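Long-range contacts in fusion DH (PDB 6K97), which probably dehydrates a polyketide intermediate in cremimycin biosynthesis, as an engineered fusion of a split dehydratase domain with a double hot-dog fold: residues Gly52-Arg57 / Leu103-Gln108; Pro60-His65 / Glu215-Leu220; Ser111-Ala116 / Leu128-His133. All coordinates share one frame; numbering follows the deposited sequence.

Contact 1. Residues Gly52-Arg57 / Leu103-Gln108; sequences GRLALR and LVLSTQ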
loop_
_atom_site.group_PDB
_atom_site.type_symbol
_atom_site.label_atom_id
_atom_site.label_comp_id
_atom_site.label_asym_id
_atom_site.label_seq_id
_atom_site.Cartn_x
_atom_site.Cartn_y
_atom_site.Cartn_z
ATOM N N GLY A 52 -2.267 -7.526 -4.765
ATOM C CA GLY A 52 -2.763 -8.897 -4.808
ATOM C C GLY A 52 -1.661 -9.859 -5.141
ATOM O O GLY A 52 -0.578 -9.469 -5.591
ATOM N N ARG A 53 -1.946 -11.129 -4.910
ATOM C CA ARG A 53 -1.024 -12.211 -5.226
ATOM C C ARG A 53 -1.493 -12.811 -6.536
ATOM O O ARG A 53 -2.684 -13.080 -6.707
ATOM C CB ARG A 53 -1.050 -13.283 -4.127
ATOM C CG ARG A 53 -0.043 -14.407 -4.343
ATOM C CD ARG A 53 -0.022 -15.387 -3.175
ATOM N NE ARG A 53 1.025 -16.393 -3.363
ATOM C CZ ARG A 53 0.855 -17.577 -3.968
ATOM N NH1 ARG A 53 -0.339 -17.947 -4.439
ATOM N NH2 ARG A 53 1.877 -18.412 -4.096
ATOM N N LEU A 54 -0.561 -13.034 -7.457
ATOM C CA LEU A 54 -0.894 -13.652 -8.721
ATOM C C LEU A 54 -0.131 -14.952 -9.012
ATOM O O LEU A 54 1.072 -14.955 -9.304
ATOM C CB LEU A 54 -0.665 -12.648 -9.813
ATOM C CG LEU A 54 -1.270 -13.008 -11.156
ATOM C CD1 LEU A 54 -2.685 -13.538 -11.048
ATOM C CD2 LEU A 54 -1.239 -11.739 -11.967
ATOM N N ALA A 55 -0.856 -16.068 -8.920
ATOM C CA ALA A 55 -0.294 -17.397 -9.112
ATOM C C ALA A 55 -1.135 -18.215 -10.079
ATOM O O ALA A 55 -2.318 -18.328 -9.949
ATOM C CB ALA A 55 -0.188 -18.124 -7.780
ATOM N N LEU A 56 -0.501 -18.833 -11.044
ATOM C CA LEU A 56 -1.232 -19.595 -12.033
ATOM C C LEU A 56 -2.060 -20.693 -11.372
ATOM O O LEU A 56 -3.139 -20.994 -11.836
ATOM C CB LEU A 56 -0.261 -20.143 -13.060
ATOM C CG LEU A 56 -0.855 -20.614 -14.375
ATOM C CD1 LEU A 56 -1.698 -19.570 -15.027
ATOM C CD2 LEU A 56 0.260 -21.077 -15.300
ATOM N N ARG A 57 -1.571 -21.264 -10.274
ATOM C CA ARG A 57 -2.271 -22.346 -9.591
ATOM C C ARG A 57 -3.581 -21.887 -9.013
ATOM O O ARG A 57 -4.516 -22.674 -8.953
ATOM C CB ARG A 57 -1.408 -22.923 -8.470
ATOM C CG ARG A 57 -0.135 -23.587 -8.979
ATOM C CD ARG A 57 0.739 -24.128 -7.850
ATOM N NE ARG A 57 0.377 -25.499 -7.488
ATOM C CZ ARG A 57 0.983 -26.611 -7.920
ATOM N NH1 ARG A 57 2.029 -26.570 -8.751
ATOM N NH2 ARG A 57 0.528 -27.792 -7.504
ATOM N N LEU A 103 4.111 -10.031 -18.158
ATOM C CA LEU A 103 4.116 -10.709 -16.898
ATOM C C LEU A 103 3.904 -12.164 -17.220
ATOM O O LEU A 103 2.847 -12.544 -17.684
ATOM C CB LEU A 103 2.979 -10.198 -16.041
ATOM C CG LEU A 103 3.176 -10.480 -14.558
ATOM C CD1 LEU A 103 2.103 -9.735 -13.741
ATOM C CD2 LEU A 103 3.088 -11.937 -14.327
ATOM N N VAL A 104 4.927 -12.981 -17.013
ATOM C CA VAL A 104 4.908 -14.355 -17.427
ATOM C C VAL A 104 4.414 -15.144 -16.254
ATOM O O VAL A 104 4.844 -14.911 -15.138
ATOM C CB VAL A 104 6.314 -14.797 -17.859
ATOM C CG1 VAL A 104 6.349 -16.281 -18.210
ATOM C CG2 VAL A 104 6.752 -13.969 -19.063
ATOM N N LEU A 105 3.490 -16.067 -16.488
ATOM C CA LEU A 105 2.998 -16.943 -15.418
ATOM C C LEU A 105 3.475 -18.364 -15.698
ATOM O O LEU A 105 3.577 -18.777 -16.871
ATOM C CB LEU A 105 1.491 -16.925 -15.361
ATOM C CG LEU A 105 0.831 -15.591 -15.008
ATOM C CD1 LEU A 105 -0.649 -15.580 -15.325
ATOM C CD2 LEU A 105 1.041 -15.214 -13.576
ATOM N N SER A 106 3.769 -19.084 -14.620
ATOM C CA SER A 106 3.996 -20.518 -14.693
ATOM C C SER A 106 3.471 -21.191 -13.429
ATOM O O SER A 106 3.167 -20.515 -12.449
ATOM C CB SER A 106 5.485 -20.817 -14.886
ATOM O OG SER A 106 6.181 -20.722 -13.652
ATOM N N THR A 107 3.399 -22.517 -13.443
ATOM C CA THR A 107 2.789 -23.234 -12.316
ATOM C C THR A 107 3.721 -23.243 -11.130
ATOM O O THR A 107 3.309 -23.496 -10.032
ATOM C CB THR A 107 2.408 -24.686 -12.665
ATOM O OG1 THR A 107 3.539 -25.351 -13.196
ATOM C CG2 THR A 107 1.285 -24.743 -13.704
ATOM N N GLN A 108 5.000 -22.992 -11.360
ATOM C CA GLN A 108 5.997 -23.080 -10.302
ATOM C C GLN A 108 6.247 -21.721 -9.641
ATOM O O GLN A 108 7.134 -21.608 -8.809
ATOM C CB GLN A 108 7.308 -23.655 -10.872
ATOM C CG GLN A 108 7.284 -25.175 -11.125
ATOM C CD GLN A 108 7.123 -26.003 -9.837
ATOM O OE1 GLN A 108 8.092 -26.268 -9.120
ATOM N NE2 GLN A 108 5.891 -26.400 -9.537
#

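Contact 2. Residues Pro60-His65 / Glu215-Leu220; sequences PWLADH and ETFRGL. With SO4 (sulfate ion), chain C.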
loop_
_atom_site.group_PDB
_atom_site.type_symbol
_atom_site.label_atom_id
_atom_site.label_comp_id
_atom_site.label_asym_id
_atom_site.label_seq_id
_atom_site.Cartn_x
_atom_site.Cartn_y
_atom_site.Cartn_z
ATOM N N PRO A 60 -6.252 -20.949 -12.833
ATOM C CA PRO A 60 -5.886 -21.788 -13.985
ATOM C C PRO A 60 -6.462 -21.321 -15.325
ATOM O O PRO A 60 -5.910 -21.637 -16.369
ATOM C CB PRO A 60 -6.428 -23.185 -13.611
ATOM C CG PRO A 60 -6.848 -23.101 -12.180
ATOM C CD PRO A 60 -7.096 -21.668 -11.860
ATOM N N TRP A 61 -7.539 -20.561 -15.308
ATOM C CA TRP A 61 -8.034 -19.966 -16.558
ATOM C C TRP A 61 -6.976 -19.156 -17.327
ATOM O O TRP A 61 -6.976 -19.165 -18.574
ATOM C CB TRP A 61 -9.250 -19.095 -16.323
ATOM C CG TRP A 61 -9.025 -17.938 -15.456
ATOM C CD1 TRP A 61 -8.879 -17.950 -14.100
ATOM C CD2 TRP A 61 -8.985 -16.570 -15.848
ATOM N NE1 TRP A 61 -8.759 -16.661 -13.623
ATOM C CE2 TRP A 61 -8.801 -15.798 -14.674
ATOM C CE3 TRP A 61 -9.086 -15.922 -17.070
ATOM C CZ2 TRP A 61 -8.675 -14.433 -14.686
ATOM C CZ3 TRP A 61 -8.992 -14.536 -17.087
ATOM C CH2 TRP A 61 -8.778 -13.807 -15.905
ATOM N N LEU A 62 -6.066 -18.501 -16.601
ATOM C CA LEU A 62 -5.029 -17.725 -17.263
ATOM C C LEU A 62 -4.081 -18.611 -18.096
ATOM O O LEU A 62 -3.420 -18.128 -19.009
ATOM C CB LEU A 62 -4.258 -16.848 -16.257
ATOM C CG LEU A 62 -5.151 -15.778 -15.667
ATOM C CD1 LEU A 62 -4.451 -14.960 -14.588
ATOM C CD2 LEU A 62 -5.649 -14.864 -16.752
ATOM N N ALA A 63 -4.012 -19.894 -17.788
ATOM C CA ALA A 63 -3.202 -20.817 -18.601
ATOM C C ALA A 63 -3.725 -20.869 -20.016
ATOM O O ALA A 63 -2.974 -21.140 -20.908
ATOM C CB ALA A 63 -3.166 -22.229 -17.999
ATOM N N ASP A 64 -4.996 -20.558 -20.244
ATOM C CA ASP A 64 -5.518 -20.594 -21.624
ATOM C C ASP A 64 -5.104 -19.377 -22.486
ATOM O O ASP A 64 -5.545 -19.281 -23.656
ATOM C CB ASP A 64 -7.046 -20.749 -21.630
ATOM C CG ASP A 64 -7.505 -22.110 -21.137
ATOM O OD1 ASP A 64 -6.648 -23.017 -21.102
ATOM O OD2 ASP A 64 -8.717 -22.258 -20.750
ATOM N N HIS A 65 -4.318 -18.446 -21.918
ATOM C CA HIS A 65 -3.768 -17.321 -22.690
ATOM C C HIS A 65 -2.267 -17.479 -22.894
ATOM O O HIS A 65 -1.457 -16.898 -22.175
ATOM C CB HIS A 65 -4.103 -15.963 -22.076
ATOM C CG HIS A 65 -3.681 -14.815 -22.925
ATOM N ND1 HIS A 65 -2.495 -14.145 -22.731
ATOM C CD2 HIS A 65 -4.247 -14.264 -24.030
ATOM C CE1 HIS A 65 -2.367 -13.209 -23.659
ATOM N NE2 HIS A 65 -3.412 -13.264 -24.464
ATOM N N GLU A 215 -9.515 -22.929 -23.868
ATOM C CA GLU A 215 -10.947 -22.878 -23.923
ATOM C C GLU A 215 -11.516 -21.578 -23.373
ATOM O O GLU A 215 -12.450 -20.993 -23.957
ATOM C CB GLU A 215 -11.553 -24.113 -23.265
ATOM C CG GLU A 215 -12.984 -24.317 -23.747
ATOM C CD GLU A 215 -13.653 -25.555 -23.177
ATOM O OE1 GLU A 215 -12.938 -26.425 -22.578
ATOM O OE2 GLU A 215 -14.897 -25.620 -23.335
ATOM N N THR A 216 -10.954 -21.097 -22.281
ATOM C CA THR A 216 -11.488 -19.874 -21.689
ATOM C C THR A 216 -11.374 -18.644 -22.574
ATOM O O THR A 216 -12.171 -17.693 -22.440
ATOM C CB THR A 216 -10.786 -19.495 -20.380
ATOM O OG1 THR A 216 -10.803 -20.600 -19.477
ATOM C CG2 THR A 216 -11.542 -18.323 -19.743
ATOM N N PHE A 217 -10.339 -18.631 -23.420
ATOM C CA PHE A 217 -10.078 -17.504 -24.291
ATOM C C PHE A 217 -10.550 -17.722 -25.694
ATOM O O PHE A 217 -10.277 -16.925 -26.535
ATOM C CB PHE A 217 -8.600 -17.119 -24.270
ATOM C CG PHE A 217 -8.213 -16.384 -23.035
ATOM C CD1 PHE A 217 -8.032 -17.067 -21.839
ATOM C CD2 PHE A 217 -8.091 -15.015 -23.041
ATOM C CE1 PHE A 217 -7.722 -16.401 -20.683
ATOM C CE2 PHE A 217 -7.798 -14.335 -21.881
ATOM C CZ PHE A 217 -7.605 -15.039 -20.694
ATOM N N ARG A 218 -11.328 -18.753 -25.951
ATOM C CA ARG A 218 -11.915 -18.917 -27.287
ATOM C C ARG A 218 -13.366 -18.469 -27.168
ATOM O O ARG A 218 -14.281 -19.255 -27.339
ATOM C CB ARG A 218 -11.833 -20.356 -27.757
ATOM C CG ARG A 218 -10.446 -20.794 -28.128
ATOM C CD ARG A 218 -10.469 -21.924 -29.141
ATOM N NE ARG A 218 -11.052 -23.113 -28.537
ATOM C CZ ARG A 218 -10.384 -24.007 -27.799
ATOM N NH1 ARG A 218 -9.093 -23.866 -27.502
ATOM N NH2 ARG A 218 -11.028 -25.043 -27.285
ATOM N N GLY A 219 -13.558 -17.190 -26.884
ATOM C CA GLY A 219 -14.874 -16.630 -26.603
ATOM C C GLY A 219 -15.599 -16.008 -27.770
ATOM O O GLY A 219 -16.756 -15.687 -27.657
ATOM N N LEU A 220 -14.947 -15.897 -28.925
ATOM C CA LEU A 220 -15.629 -15.425 -30.134
ATOM C C LEU A 220 -16.577 -16.504 -30.672
ATOM O O LEU A 220 -16.134 -17.394 -31.323
ATOM C CB LEU A 220 -14.595 -15.007 -31.190
ATOM C CG LEU A 220 -15.121 -14.490 -32.534
ATOM C CD1 LEU A 220 -15.888 -13.199 -32.377
ATOM C CD2 LEU A 220 -14.008 -14.287 -33.562
HETATM S S SO4 C . -8.177 -26.511 -24.877
HETATM O O1 SO4 C . -8.234 -25.596 -23.693
HETATM O O2 SO4 C . -7.536 -25.826 -26.025
HETATM O O3 SO4 C . -7.334 -27.691 -24.539
HETATM O O4 SO4 C . -9.539 -26.983 -25.292
#

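Contact 3. Residues Ser111-Ala116 / Leu128-His133; sequences SLLQVA and LTIRSH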
loop_
_atom_site.group_PDB
_atom_site.type_symbol
_atom_site.label_atom_id
_atom_site.label_comp_id
_atom_site.label_asym_id
_atom_site.label_seq_id
_atom_site.Cartn_x
_atom_site.Cartn_y
_atom_site.Cartn_z
ATOM N N SER A 111 3.505 -14.140 -8.113
ATOM C CA SER A 111 3.962 -12.781 -8.222
ATOM C C SER A 111 3.191 -11.904 -7.243
ATOM O O SER A 111 1.994 -12.036 -7.081
ATOM C CB SER A 111 3.723 -12.293 -9.650
ATOM O OG SER A 111 4.748 -12.629 -10.558
ATOM N N LEU A 112 3.878 -10.961 -6.627
ATOM C CA LEU A 112 3.183 -9.853 -5.997
ATOM C C LEU A 112 2.771 -8.874 -7.089
ATOM O O LEU A 112 3.584 -8.452 -7.856
ATOM C CB LEU A 112 4.048 -9.157 -4.967
ATOM C CG LEU A 112 4.698 -10.029 -3.895
ATOM C CD1 LEU A 112 5.207 -9.112 -2.808
ATOM C CD2 LEU A 112 3.742 -11.075 -3.321
ATOM N N LEU A 113 1.508 -8.513 -7.125
ATOM C CA LEU A 113 0.935 -7.604 -8.120
ATOM C C LEU A 113 0.431 -6.311 -7.456
ATOM O O LEU A 113 -0.287 -6.336 -6.427
ATOM C CB LEU A 113 -0.256 -8.307 -8.762
ATOM C CG LEU A 113 -0.913 -7.512 -9.859
ATOM C CD1 LEU A 113 0.033 -7.274 -11.031
ATOM C CD2 LEU A 113 -2.197 -8.234 -10.307
ATOM N N GLN A 114 0.747 -5.193 -8.077
ATOM C CA GLN A 114 0.432 -3.863 -7.526
ATOM C C GLN A 114 -0.048 -2.890 -8.603
ATOM O O GLN A 114 0.502 -2.833 -9.702
ATOM C CB GLN A 114 1.610 -3.266 -6.778
ATOM C CG GLN A 114 1.865 -4.082 -5.509
ATOM C CD GLN A 114 2.806 -3.466 -4.472
ATOM O OE1 GLN A 114 3.534 -2.469 -4.726
ATOM N NE2 GLN A 114 2.805 -4.084 -3.284
ATOM N N VAL A 115 -1.055 -2.105 -8.244
ATOM C CA VAL A 115 -1.487 -0.984 -9.021
ATOM C C VAL A 115 -1.327 0.246 -8.172
ATOM O O VAL A 115 -1.868 0.301 -7.087
ATOM C CB VAL A 115 -2.964 -1.124 -9.397
ATOM C CG1 VAL A 115 -3.384 0.056 -10.255
ATOM C CG2 VAL A 115 -3.229 -2.456 -10.122
ATOM N N ALA A 116 -0.595 1.251 -8.662
ATOM C CA ALA A 116 -0.462 2.530 -7.970
ATOM C C ALA A 116 -1.141 3.643 -8.744
ATOM O O ALA A 116 -0.913 3.798 -9.958
ATOM C CB ALA A 116 0.976 2.873 -7.782
ATOM N N LEU A 128 -1.261 6.347 -13.425
ATOM C CA LEU A 128 -1.543 4.972 -13.031
ATOM C C LEU A 128 -0.356 4.097 -13.486
ATOM O O LEU A 128 0.120 4.282 -14.581
ATOM C CB LEU A 128 -2.838 4.471 -13.679
ATOM C CG LEU A 128 -3.210 3.022 -13.375
ATOM C CD1 LEU A 128 -4.700 2.845 -13.181
ATOM C CD2 LEU A 128 -2.712 2.062 -14.440
ATOM N N THR A 129 0.074 3.163 -12.655
ATOM C CA THR A 129 1.102 2.179 -13.007
ATOM C C THR A 129 0.787 0.785 -12.475
ATOM O O THR A 129 0.237 0.663 -11.394
ATOM C CB THR A 129 2.449 2.573 -12.378
ATOM O OG1 THR A 129 2.629 3.965 -12.594
ATOM C CG2 THR A 129 3.575 1.840 -12.986
ATOM N N ILE A 130 1.189 -0.239 -13.226
ATOM C CA ILE A 130 1.010 -1.644 -12.829
ATOM C C ILE A 130 2.341 -2.373 -12.928
ATOM O O ILE A 130 3.087 -2.278 -13.931
ATOM C CB ILE A 130 -0.001 -2.355 -13.707
ATOM C CG1 ILE A 130 -1.330 -1.569 -13.772
ATOM C CG2 ILE A 130 -0.252 -3.741 -13.170
ATOM C CD1 ILE A 130 -2.354 -2.109 -14.759
ATOM N N ARG A 131 2.678 -3.038 -11.852
ATOM C CA ARG A 131 4.003 -3.591 -11.672
ATOM C C ARG A 131 3.915 -4.867 -10.836
ATOM O O ARG A 131 2.917 -5.092 -10.144
ATOM C CB ARG A 131 4.915 -2.597 -10.973
ATOM C CG ARG A 131 4.526 -2.419 -9.499
ATOM C CD ARG A 131 5.395 -1.483 -8.719
ATOM N NE ARG A 131 4.964 -1.471 -7.327
ATOM C CZ ARG A 131 5.607 -0.818 -6.338
ATOM N NH1 ARG A 131 5.117 -0.869 -5.108
ATOM N NH2 ARG A 131 6.737 -0.133 -6.557
ATOM N N SER A 132 4.937 -5.707 -10.940
ATOM C CA SER A 132 4.977 -6.957 -10.182
ATOM C C SER A 132 6.410 -7.396 -9.973
ATOM O O SER A 132 7.365 -6.826 -10.554
ATOM C CB SER A 132 4.238 -8.095 -10.902
ATOM O OG SER A 132 4.964 -8.582 -12.030
ATOM N N HIS A 133 6.551 -8.378 -9.109
ATOM C CA HIS A 133 7.800 -9.078 -8.993
ATOM C C HIS A 133 7.553 -10.448 -8.411
ATOM O O HIS A 133 6.574 -10.649 -7.645
ATOM C CB HIS A 133 8.855 -8.267 -8.207
ATOM C CG HIS A 133 8.654 -8.222 -6.720
ATOM N ND1 HIS A 133 8.644 -9.350 -5.936
ATOM C CD2 HIS A 133 8.583 -7.175 -5.870
ATOM C CE1 HIS A 133 8.508 -9.003 -4.673
ATOM N NE2 HIS A 133 8.465 -7.687 -4.607
HETATM O O HOH W 1 1.164 6.218 -10.845
#

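Contact 1. Residues Gly52-Arg57 / Leu103-Gln108
Both L54 and L56 hold CG anti to the backbone N (chi1 -163° in L56), which sends their branches from residues 54-56 onto the loop 103-108. L105 answers with the other common setting, CG anti to its own carbonyl carbon (chi1 -64°), so that its two methyls are divided between the leucines. CD2 of L105 comes to CG of L54 at 4.0 Å, the two side chains crossing at about a right angle. CD1 of L105 meets CD1 of L56 at 4.1 Å, this pair crossing obliquely. L103 adds its CD1, 4.3 Å from CD2 of L54. L56 buries the most surface of any residue in this contact and also lies along the loop's main chain: its CB is 3.5 Å from O of S106, while its CD2 is 3.9 Å from N of T107 and near CG2 of the same threonine. These are van der Waals contacts, and no hydrogen bond joins the two segments.

The outer edge is looser. CD of R57, placed by chi1 and an extended chi2, lies 3.4 Å from O of T107; the bend at chi3 (88°) then swings the guanidinium round so that this oxygen lies in its plane, at its edge. NH1 then runs beside the amide of Q108, 3.9 Å from NE2, a separation that amounts to proximity alone. Within the loop, the N-H of Q108 makes a weak bond to OG of S106. L62 packs on L56, and backbone bonds from L103 to V73 and from L105 to T71 tie the loop to the chain just before helix 75-88. The contact thus lies wholly in the amino-terminal half of the fusion, where the connection between strands 93-99 and 110-117 folds over residues 54-57 and covers them with leucines, within the first hot dog of the dehydratase double hot-dog fold.

Contact 2. Residues Pro60-His65 / Glu215-Leu220
The side chain of F217 can be traced outward from the backbone. Its CB lies 3.8 Å from O of D64, and CD1 continues along the carbonyl group of that residue. At CE1 the edge of the ring meets O of W61, in plane, at 3.6 Å, with CE3 of the indole close by. CZ, the tip, is near both CZ3 of W61 and CB of H65. CB of H65 stands over one face of the phenyl ring, 3.8 Å from its centroid and 9° off the normal, a CH-pi contact. On the return side, CD2 of F217 comes to CD2 of the H65 imidazole at 4.0 Å, the ring planes being oblique at 50°.

H65 opens the HxxxGxxxxP signature of polyketide synthase dehydratases; its ND1 bonds to O of I72, and D256 of helix 252-266 touches both H65 and F217, which is consistent with the family's active site between two hot dogs. The contact joins the amino- and carboxy-terminal halves of an engineered fusion, so its geometry describes this construct.

Beside the rings, one oxygen of D64 is gripped twice by T216. The N-H of T216 reaches OD2 from above the carboxylate plane at 2.9 Å, nearly straight at 169°, and the hydroxyl OG1 donates to the anti lone pair of OD2 at 3.0 Å. Replacing D64 by an alanine would remove both bonds and would probably loosen the turn at T216 relative to residues 60-65. The preceding amide, N of E215, points elsewhere, to O1 of a sulfate ion at 3.0 Å. NH1 of R218 binds O2 of that sulfate at 2.9 Å while NH2 takes O4, and the ion probably comes from the crystallisation liquor.

Contact 3. Residues Ser111-Ala116 / Leu128-His133
The tight part is the backbone: strands 111-116 and 128-133 run antiparallel (168°) with axes 4.8 Å apart, and six N-H···O bonds join them as three hydrogen-bonded pairs, L112 with H133, Q114 with R131 and A116 with T129. Both bonds of the last pair, N of A116 to O of T129 and N of T129 to O of A116, measure 2.9 Å. Side chains are also close at the other end, where CD1 of L112 meets CE1 of the H133 imidazole at 3.8 Å. Between these pairs, R131 lies alongside Q114 and its NE gives a weak bond to OE1, an atom whose modelled place is uncertain. The polar ends turn to the second subunit: Q114 to G28, R131 to E42 and H133 to E30, all of that chain. By contrast, the A116 and T129 side chains are partly exposed, and a water bridges loosely from O of A116 to OG1 of T129, 3.2 Å from the latter. On the face carrying L113, V115 and I130, the hairpin packs against helix 75-88 of the amino-terminal hot dog, flanked by strand 48-55 beside 111-116 and strand 141-149 beside 128-133.

Contacts 1 and 3 belong to the amino-terminal half and come in series along the chain, with centres about 13 Å apart. They share strand pairing: 48-55 lies next to 110-117, so G52 and L54 continue through backbone bonds to L113 and S111. Contact 2, about 15 Å from contact 1 between centres, crosses it in chain order, and L62 packs on L54, L56 and L105 to join the two. Contact 3 is nested within the loop that contact 2 closes; their centres are about 22 Å apart and they do not touch. Packing therefore runs from the dimer-facing hairpin through the leucines to the junction of the two fused halves.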